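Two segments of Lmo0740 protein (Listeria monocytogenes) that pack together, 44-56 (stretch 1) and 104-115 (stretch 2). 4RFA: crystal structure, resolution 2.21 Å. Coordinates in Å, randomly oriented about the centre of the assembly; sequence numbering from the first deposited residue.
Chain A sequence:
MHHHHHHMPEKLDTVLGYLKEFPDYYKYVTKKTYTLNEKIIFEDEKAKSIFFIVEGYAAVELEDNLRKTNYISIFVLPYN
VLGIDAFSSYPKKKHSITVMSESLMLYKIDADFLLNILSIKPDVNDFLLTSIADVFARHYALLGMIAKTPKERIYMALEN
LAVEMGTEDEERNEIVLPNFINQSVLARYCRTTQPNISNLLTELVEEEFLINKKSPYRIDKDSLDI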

ATOM      1  N   ASP A  44      11.323  14.216 -12.777  1.00115.92           N
ATOM      2  CA  ASP A  44      11.493  14.771 -11.427  1.00118.80           C
ATOM      3  C   ASP A  44      11.651  16.288 -11.482  1.00114.91           C
ATOM      4  O   ASP A  44      12.589  16.844 -10.925  1.00116.38           O
ATOM      5  CB  ASP A  44      12.660  14.097 -10.673  1.00124.15           C
ATOM      6  CG  ASP A  44      13.861  13.817 -11.564  1.00128.49           C
ATOM      7  OD1 ASP A  44      13.692  13.116 -12.585  1.00126.35           O
ATOM      8  OD2 ASP A  44      14.974  14.282 -11.240  1.00133.53           O
ATOM      9  N   GLU A  45      10.715  16.951 -12.157  1.00113.00           N
ATOM     10  CA  GLU A  45      10.669  18.409 -12.192  1.00118.89           C
ATOM     11  C   GLU A  45      10.450  18.944 -10.772  1.00120.03           C
ATOM     12  O   GLU A  45      10.143  18.181  -9.838  1.00118.10           O
ATOM     13  CB  GLU A  45       9.552  18.898 -13.135  1.00116.73           C
ATOM     14  CG  GLU A  45       9.837  18.707 -14.624  1.00113.69           C
ATOM     15  CD  GLU A  45       8.577  18.491 -15.449  1.00106.84           C
ATOM     16  OE1 GLU A  45       8.129  17.329 -15.562  1.00102.74           O
ATOM     17  OE2 GLU A  45       8.034  19.476 -15.993  1.00103.88           O
ATOM     18  N   LYS A  46      10.627  20.252 -10.611  1.00119.92           N
ATOM     19  CA  LYS A  46      10.434  20.891  -9.312  1.00120.38           C
ATOM     20  C   LYS A  46       8.953  20.841  -8.961  1.00115.20           C
ATOM     21  O   LYS A  46       8.560  20.237  -7.961  1.00114.65           O
ATOM     22  CB  LYS A  46      10.952  22.330  -9.327  1.00120.94           C
ATOM     23  CG  LYS A  46      12.456  22.404  -9.536  1.00123.67           C
ATOM     24  CD  LYS A  46      13.024  23.777  -9.215  1.00123.26           C
ATOM     25  CE  LYS A  46      14.526  23.701  -8.984  1.00124.20           C
ATOM     26  NZ  LYS A  46      15.117  25.018  -8.612  1.00128.40           N
ATOM     27  N   ALA A  47       8.137  21.457  -9.808  1.00110.75           N
ATOM     28  CA  ALA A  47       6.694  21.360  -9.677  1.00104.31           C
ATOM     29  C   ALA A  47       6.297  19.962 -10.129  1.00 95.68           C
ATOM     30  O   ALA A  47       6.560  19.567 -11.261  1.00 97.78           O
ATOM     31  CB  ALA A  47       6.003  22.430 -10.510  1.00102.56           C
ATOM     32  N   LYS A  48       5.692  19.209  -9.223  1.00 88.52           N
ATOM     33  CA  LYS A  48       5.398  17.810  -9.456  1.00 83.37           C
ATOM     34  C   LYS A  48       3.919  17.647  -9.821  1.00 78.50           C
ATOM     35  O   LYS A  48       3.119  18.553  -9.623  1.00 77.01           O
ATOM     36  CB  LYS A  48       5.769  17.009  -8.207  1.00 84.98           C
ATOM     37  CG  LYS A  48       7.098  17.466  -7.621  1.00 90.15           C
ATOM     38  CD  LYS A  48       7.815  16.386  -6.847  1.00 95.44           C
ATOM     39  CE  LYS A  48       9.190  16.882  -6.421  1.00105.33           C
ATOM     40  NZ  LYS A  48      10.059  15.726  -6.078  1.00106.63           N
ATOM     41  N   SER A  49       3.560  16.492 -10.350  1.00 72.05           N
ATOM     42  CA  SER A  49       2.186  16.252 -10.756  1.00 72.81           C
ATOM     43  C   SER A  49       1.681  14.860 -10.411  1.00 66.68           C
ATOM     44  O   SER A  49       2.430  13.959 -10.089  1.00 65.34           O
ATOM     45  CB  SER A  49       2.032  16.540 -12.254  1.00 76.03           C
ATOM     46  OG  SER A  49       3.219  16.234 -12.959  1.00 78.69           O
ATOM     47  N   ILE A  50       0.373  14.735 -10.465  1.00 64.03           N
ATOM     48  CA  ILE A  50      -0.354  13.521 -10.213  1.00 61.34           C
ATOM     49  C   ILE A  50      -0.796  12.987 -11.588  1.00 62.63           C
ATOM     50  O   ILE A  50      -1.061  13.783 -12.482  1.00 60.77           O
ATOM     51  CB  ILE A  50      -1.551  13.859  -9.316  1.00 64.05           C
ATOM     52  CG1 ILE A  50      -1.061  14.447  -7.998  1.00 70.99           C
ATOM     53  CG2 ILE A  50      -2.382  12.649  -9.019  1.00 63.47           C
ATOM     54  CD1 ILE A  50      -0.018  13.589  -7.307  1.00 73.73           C
ATOM     55  N   PHE A  51      -0.854  11.662 -11.754  1.00 57.61           N
ATOM     56  CA  PHE A  51      -1.218  11.045 -13.048  1.00 55.49           C
ATOM     57  C   PHE A  51      -2.467  10.194 -12.923  1.00 53.26           C
ATOM     58  O   PHE A  51      -2.531   9.343 -12.090  1.00 55.94           O
ATOM     59  CB  PHE A  51      -0.071  10.153 -13.571  1.00 54.35           C
ATOM     60  CG  PHE A  51       1.209  10.885 -13.741  1.00 55.02           C
ATOM     61  CD1 PHE A  51       2.001  11.187 -12.636  1.00 60.20           C
ATOM     62  CD2 PHE A  51       1.612  11.312 -14.971  1.00 56.04           C
ATOM     63  CE1 PHE A  51       3.171  11.930 -12.781  1.00 61.64           C
ATOM     64  CE2 PHE A  51       2.772  12.036 -15.130  1.00 56.79           C
ATOM     65  CZ  PHE A  51       3.551  12.355 -14.039  1.00 61.95           C
ATOM     66  N   PHE A  52      -3.471  10.437 -13.750  1.00 55.63           N
ATOM     67  CA  PHE A  52      -4.655   9.573 -13.782  1.00 57.57           C
ATOM     68  C   PHE A  52      -4.785   8.739 -15.022  1.00 54.28           C
ATOM     69  O   PHE A  52      -4.851   9.281 -16.139  1.00 56.13           O
ATOM     70  CB  PHE A  52      -5.907  10.429 -13.717  1.00 69.58           C
ATOM     71  CG  PHE A  52      -6.316  10.735 -12.345  1.00 77.98           C
ATOM     72  CD1 PHE A  52      -6.952   9.764 -11.585  1.00 86.43           C
ATOM     73  CD2 PHE A  52      -6.024  11.963 -11.786  1.00 84.99           C
ATOM     74  CE1 PHE A  52      -7.316  10.027 -10.279  1.00 95.50           C
ATOM     75  CE2 PHE A  52      -6.386  12.240 -10.482  1.00 91.62           C
ATOM     76  CZ  PHE A  52      -7.037  11.273  -9.726  1.00 97.55           C
ATOM     77  N   ILE A  53      -4.911   7.436 -14.846  1.00 53.74           N
ATOM     78  CA  ILE A  53      -5.069   6.535 -15.984  1.00 54.80           C
ATOM     79  C   ILE A  53      -6.537   6.570 -16.352  1.00 57.16           C
ATOM     80  O   ILE A  53      -7.400   6.389 -15.493  1.00 51.53           O
ATOM     81  CB  ILE A  53      -4.692   5.104 -15.650  1.00 54.52           C
ATOM     82  CG1 ILE A  53      -3.344   5.045 -14.939  1.00 61.91           C
ATOM     83  CG2 ILE A  53      -4.789   4.222 -16.886  1.00 54.76           C
ATOM     84  CD1 ILE A  53      -2.275   5.986 -15.410  1.00 62.82           C
ATOM     85  N   VAL A  54      -6.828   6.845 -17.611  1.00 59.77           N
ATOM     86  CA  VAL A  54      -8.228   6.850 -18.058  1.00 64.13           C
ATOM     87  C   VAL A  54      -8.525   5.602 -18.854  1.00 56.03           C
ATOM     88  O   VAL A  54      -9.644   5.129 -18.838  1.00 62.97           O
ATOM     89  CB  VAL A  54      -8.639   8.125 -18.829  1.00 67.75           C
ATOM     90  CG1 VAL A  54      -8.351   9.365 -18.007  1.00 72.35           C
ATOM     91  CG2 VAL A  54      -7.932   8.201 -20.156  1.00 72.97           C
ATOM     92  N   GLU A  55      -7.536   5.028 -19.517  1.00 52.86           N
ATOM     93  CA  GLU A  55      -7.778   3.740 -20.147  1.00 54.14           C
ATOM     94  C   GLU A  55      -6.517   2.934 -20.285  1.00 50.46           C
ATOM     95  O   GLU A  55      -5.426   3.492 -20.350  1.00 50.39           O
ATOM     96  CB  GLU A  55      -8.450   3.942 -21.518  1.00 62.26           C
ATOM     97  CG  GLU A  55      -7.599   4.621 -22.542  1.00 65.46           C
ATOM     98  CD  GLU A  55      -8.315   4.824 -23.898  1.00 76.14           C
ATOM     99  OE1 GLU A  55      -9.469   5.309 -23.926  1.00 72.89           O
ATOM    100  OE2 GLU A  55      -7.695   4.510 -24.945  1.00 72.19           O
ATOM    101  N   GLY A  56      -6.660   1.613 -20.339  1.00 51.42           N
ATOM    102  CA  GLY A  56      -5.505   0.706 -20.420  1.00 49.65           C
ATOM    103  C   GLY A  56      -4.911   0.269 -19.070  1.00 47.42           C
ATOM    104  O   GLY A  56      -5.348   0.710 -18.010  1.00 46.85           O
ATOM    105  N   LEU A 104      -2.628   2.791 -23.622  1.00 58.31           N
ATOM    106  CA  LEU A 104      -2.967   3.386 -22.384  1.00 56.91           C
ATOM    107  C   LEU A 104      -2.894   4.905 -22.526  1.00 56.14           C
ATOM    108  O   LEU A 104      -1.982   5.438 -23.203  1.00 56.48           O
ATOM    109  CB  LEU A 104      -1.998   2.884 -21.311  1.00 56.15           C
ATOM    110  CG  LEU A 104      -2.103   3.441 -19.902  1.00 55.09           C
ATOM    111  CD1 LEU A 104      -1.574   2.416 -18.880  1.00 54.31           C
ATOM    112  CD2 LEU A 104      -1.387   4.777 -19.756  1.00 53.74           C
HETATM  113  N   MSE A 105      -3.855   5.578 -21.904  1.00 55.42           N
HETATM  114  CA  MSE A 105      -3.963   7.040 -21.905  1.00 59.38           C
HETATM  115  C   MSE A 105      -4.025   7.505 -20.508  1.00 55.28           C
HETATM  116  O   MSE A 105      -4.762   6.954 -19.713  1.00 51.96           O
HETATM  117  CB  MSE A 105      -5.278   7.551 -22.472  1.00 66.19           C
HETATM  118  CG  MSE A 105      -5.522   9.076 -22.308  1.00 74.65           C
HETATM  119 SE   MSE A 105      -7.130   9.501 -23.391  1.00104.79          SE
HETATM  120  CE  MSE A 105      -6.414   9.016 -25.173  1.00 92.10           C
ATOM    121  N   LEU A 106      -3.303   8.563 -20.210  1.00 55.90           N
ATOM    122  CA  LEU A 106      -3.422   9.195 -18.911  1.00 58.21           C
ATOM    123  C   LEU A 106      -3.413  10.688 -18.984  1.00 57.80           C
ATOM    124  O   LEU A 106      -3.062  11.264 -20.010  1.00 61.42           O
ATOM    125  CB  LEU A 106      -2.294   8.708 -18.002  1.00 57.61           C
ATOM    126  CG  LEU A 106      -0.863   9.018 -18.386  1.00 55.55           C
ATOM    127  CD1 LEU A 106      -0.547  10.488 -18.185  1.00 58.12           C
ATOM    128  CD2 LEU A 106       0.082   8.185 -17.554  1.00 55.29           C
ATOM    129  N   TYR A 107      -3.782  11.304 -17.865  1.00 59.05           N
ATOM    130  CA  TYR A 107      -3.678  12.742 -17.702  1.00 58.96           C
ATOM    131  C   TYR A 107      -2.596  13.102 -16.695  1.00 56.07           C
ATOM    132  O   TYR A 107      -2.513  12.542 -15.639  1.00 55.73           O
ATOM    133  CB  TYR A 107      -5.043  13.329 -17.308  1.00 61.79           C
ATOM    134  CG  TYR A 107      -5.952  13.456 -18.511  1.00 62.85           C
ATOM    135  CD1 TYR A 107      -5.867  14.539 -19.363  1.00 64.08           C
ATOM    136  CD2 TYR A 107      -6.824  12.434 -18.840  1.00 65.00           C
ATOM    137  CE1 TYR A 107      -6.680  14.626 -20.490  1.00 66.81           C
ATOM    138  CE2 TYR A 107      -7.636  12.509 -19.962  1.00 64.99           C
ATOM    139  CZ  TYR A 107      -7.570  13.594 -20.771  1.00 67.59           C
ATOM    140  OH  TYR A 107      -8.380  13.614 -21.871  1.00 71.76           O
ATOM    141  N   LYS A 108      -1.727  14.026 -17.046  1.00 56.83           N
ATOM    142  CA  LYS A 108      -0.754  14.525 -16.077  1.00 56.80           C
ATOM    143  C   LYS A 108      -1.321  15.810 -15.544  1.00 53.62           C
ATOM    144  O   LYS A 108      -1.548  16.730 -16.317  1.00 52.64           O
ATOM    145  CB  LYS A 108       0.581  14.797 -16.768  1.00 59.80           C
ATOM    146  CG  LYS A 108       1.649  15.380 -15.864  1.00 64.47           C
ATOM    147  CD  LYS A 108       2.923  15.599 -16.644  1.00 67.99           C
ATOM    148  CE  LYS A 108       3.957  16.351 -15.819  1.00 73.23           C
ATOM    149  NZ  LYS A 108       5.031  16.861 -16.707  1.00 76.33           N
ATOM    150  N   ILE A 109      -1.509  15.886 -14.234  1.00 52.75           N
ATOM    151  CA  ILE A 109      -2.059  17.075 -13.617  1.00 56.66           C
ATOM    152  C   ILE A 109      -1.143  17.707 -12.579  1.00 60.85           C
ATOM    153  O   ILE A 109      -0.747  17.073 -11.612  1.00 60.93           O
ATOM    154  CB  ILE A 109      -3.374  16.765 -12.901  1.00 55.07           C
ATOM    155  CG1 ILE A 109      -4.347  16.088 -13.847  1.00 55.71           C
ATOM    156  CG2 ILE A 109      -3.958  18.060 -12.407  1.00 58.17           C
ATOM    157  CD1 ILE A 109      -5.402  15.271 -13.173  1.00 55.72           C
ATOM    158  N   ASP A 110      -0.842  18.978 -12.762  1.00 66.12           N
ATOM    159  CA  ASP A 110       0.033  19.659 -11.856  1.00 65.17           C
ATOM    160  C   ASP A 110      -0.596  19.540 -10.490  1.00 65.95           C
ATOM    161  O   ASP A 110      -1.786  19.759 -10.314  1.00 71.36           O
ATOM    162  CB  ASP A 110       0.260  21.107 -12.294  1.00 69.23           C
ATOM    163  CG  ASP A 110       0.913  21.937 -11.214  1.00 71.11           C
ATOM    164  OD1 ASP A 110       0.253  22.177 -10.168  1.00 67.64           O
ATOM    165  OD2 ASP A 110       2.088  22.311 -11.411  1.00 72.47           O
ATOM    166  N   ALA A 111       0.222  19.145  -9.524  1.00 64.87           N
ATOM    167  CA  ALA A 111      -0.240  18.785  -8.203  1.00 65.56           C
ATOM    168  C   ALA A 111      -0.679  20.002  -7.363  1.00 68.07           C
ATOM    169  O   ALA A 111      -1.718  19.977  -6.667  1.00 66.60           O
ATOM    170  CB  ALA A 111       0.882  18.030  -7.496  1.00 66.94           C
ATOM    171  N   ASP A 112       0.092  21.075  -7.418  1.00 73.20           N
ATOM    172  CA  ASP A 112      -0.372  22.342  -6.789  1.00 83.26           C
ATOM    173  C   ASP A 112      -1.792  22.755  -7.250  1.00 81.04           C
ATOM    174  O   ASP A 112      -2.663  23.046  -6.404  1.00 78.21           O
ATOM    175  CB  ASP A 112       0.616  23.487  -7.046  1.00 88.41           C
ATOM    176  CG  ASP A 112       1.571  23.714  -5.875  1.00 95.98           C
ATOM    177  OD1 ASP A 112       2.180  22.741  -5.378  1.00 97.15           O
ATOM    178  OD2 ASP A 112       1.708  24.885  -5.452  1.00108.03           O
ATOM    179  N   PHE A 113      -2.006  22.746  -8.577  1.00 72.60           N
ATOM    180  CA  PHE A 113      -3.325  22.991  -9.175  1.00 72.17           C
ATOM    181  C   PHE A 113      -4.359  22.075  -8.576  1.00 71.29           C
ATOM    182  O   PHE A 113      -5.359  22.501  -8.044  1.00 75.04           O
ATOM    183  CB  PHE A 113      -3.275  22.727 -10.684  1.00 69.88           C
ATOM    184  CG  PHE A 113      -4.583  22.962 -11.421  1.00 72.51           C
ATOM    185  CD1 PHE A 113      -5.232  24.208 -11.381  1.00 74.34           C
ATOM    186  CD2 PHE A 113      -5.106  21.981 -12.262  1.00 71.75           C
ATOM    187  CE1 PHE A 113      -6.405  24.424 -12.106  1.00 74.56           C
ATOM    188  CE2 PHE A 113      -6.268  22.200 -12.997  1.00 71.79           C
ATOM    189  CZ  PHE A 113      -6.920  23.423 -12.923  1.00 74.14           C
ATOM    190  N   LEU A 114      -4.104  20.790  -8.687  1.00 71.47           N
ATOM    191  CA  LEU A 114      -5.066  19.802  -8.254  1.00 74.04           C
ATOM    192  C   LEU A 114      -5.308  19.995  -6.767  1.00 73.81           C
ATOM    193  O   LEU A 114      -6.467  20.010  -6.330  1.00 72.46           O
ATOM    194  CB  LEU A 114      -4.550  18.375  -8.532  1.00 72.71           C
ATOM    195  CG  LEU A 114      -5.493  17.299  -7.989  1.00 69.77           C
ATOM    196  CD1 LEU A 114      -6.884  17.399  -8.603  1.00 68.84           C
ATOM    197  CD2 LEU A 114      -4.901  15.908  -8.199  1.00 70.61           C
ATOM    198  N   LEU A 115      -4.225  20.172  -6.009  1.00 75.48           N
ATOM    199  CA  LEU A 115      -4.320  20.406  -4.540  1.00 81.62           C
ATOM    200  C   LEU A 115      -5.064  21.677  -4.140  1.00 87.08           C
ATOM    201  O   LEU A 115      -5.389  21.854  -2.958  1.00 86.12           O
ATOM    202  CB  LEU A 115      -2.924  20.416  -3.875  1.00 82.02           C
TER

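Read from Leu104 onward, this contact is an antiparallel strand pair with one irregularity near its start and a helix beginning at its end. Leu104 sits beside Gly56: Leu104 CA lies 3.2 Å from Glu55 O in a CA-H...O contact, and Leu104 CG packs 4.1 Å from Ile53 CG2. Gly56 is glycine for a visible reason. With phi 88° and psi 179°, a CB would be jammed against the preceding carbonyl oxygen, and it would also fall 2.7 Å from Leu104 CA.

Met105, a selenomethionine, faces the bulge, whose extra residue, Val54, lies in stretch 1. Met105 O serves two successive amides, accepting from Val54 N at 2.9 Å and, weakly, from Glu55 N at 3.4 Å, while Met105 N donates to Glu55 O at 3.0 Å. The register therefore shifts by one between Ile53 and Glu55. Val54 has psi at -28° and its CA-to-CB bond points sideways; Val54 CG2 lies 3.3 Å from Met105 CG and Val54 CG1 3.5 Å from Tyr107 CD2, at the edge of the tyrosine ring.

Beyond the bulge the ladder is regular. Leu106 pairs with Ile53 without hydrogen bonds, and their side chains share a face: Ile53 CD1 meets Leu106 CB at 3.8 Å. Leu106 CD1 also reaches the edge of the Phe51 ring, 4.0 Å from Phe51 CD2. Tyr107 then closes a two-bond ring with Phe52, Phe52 N to Tyr107 O at 3.0 Å and Tyr107 N to Phe52 O at 2.9 Å. Tyr107 O also receives a CA-H...O contact from Phe51 CA at 3.3 Å.

Lys108 returns to the face of Phe51 and Ile53. Its all-t chain runs past the phenylalanine, with Lys108 CG 3.6 Å from Phe51 CE2, and carries the amine to Glu45, where Lys108 NZ and Glu45 OE1 form a salt bridge at 3.3 Å; the hydrogen bond within it is weak. One side chain thus combines apolar packing with a charged terminus.

Ile109 repeats the paired bonds, both 2.8 Å, between Ile50 N and Ile109 O and between Ile109 N and Ile50 O. Ile109 CD1 touches the edge of the Phe52 ring, 3.6 Å from Phe52 CD2.

Asp110 ends the strand and caps the helix: Asp110 OD1 accepts from Phe113 N at 2.8 Å. Ala111 N still donates to Lys48 O at 3.0 Å, tying the first helical residue to stretch 1. The start of the helix then packs against Ile50, with Ala111 CB 4.1 Å from Ile50 CG1 and Leu114 CD2 4.1 Å from Ile50 CB.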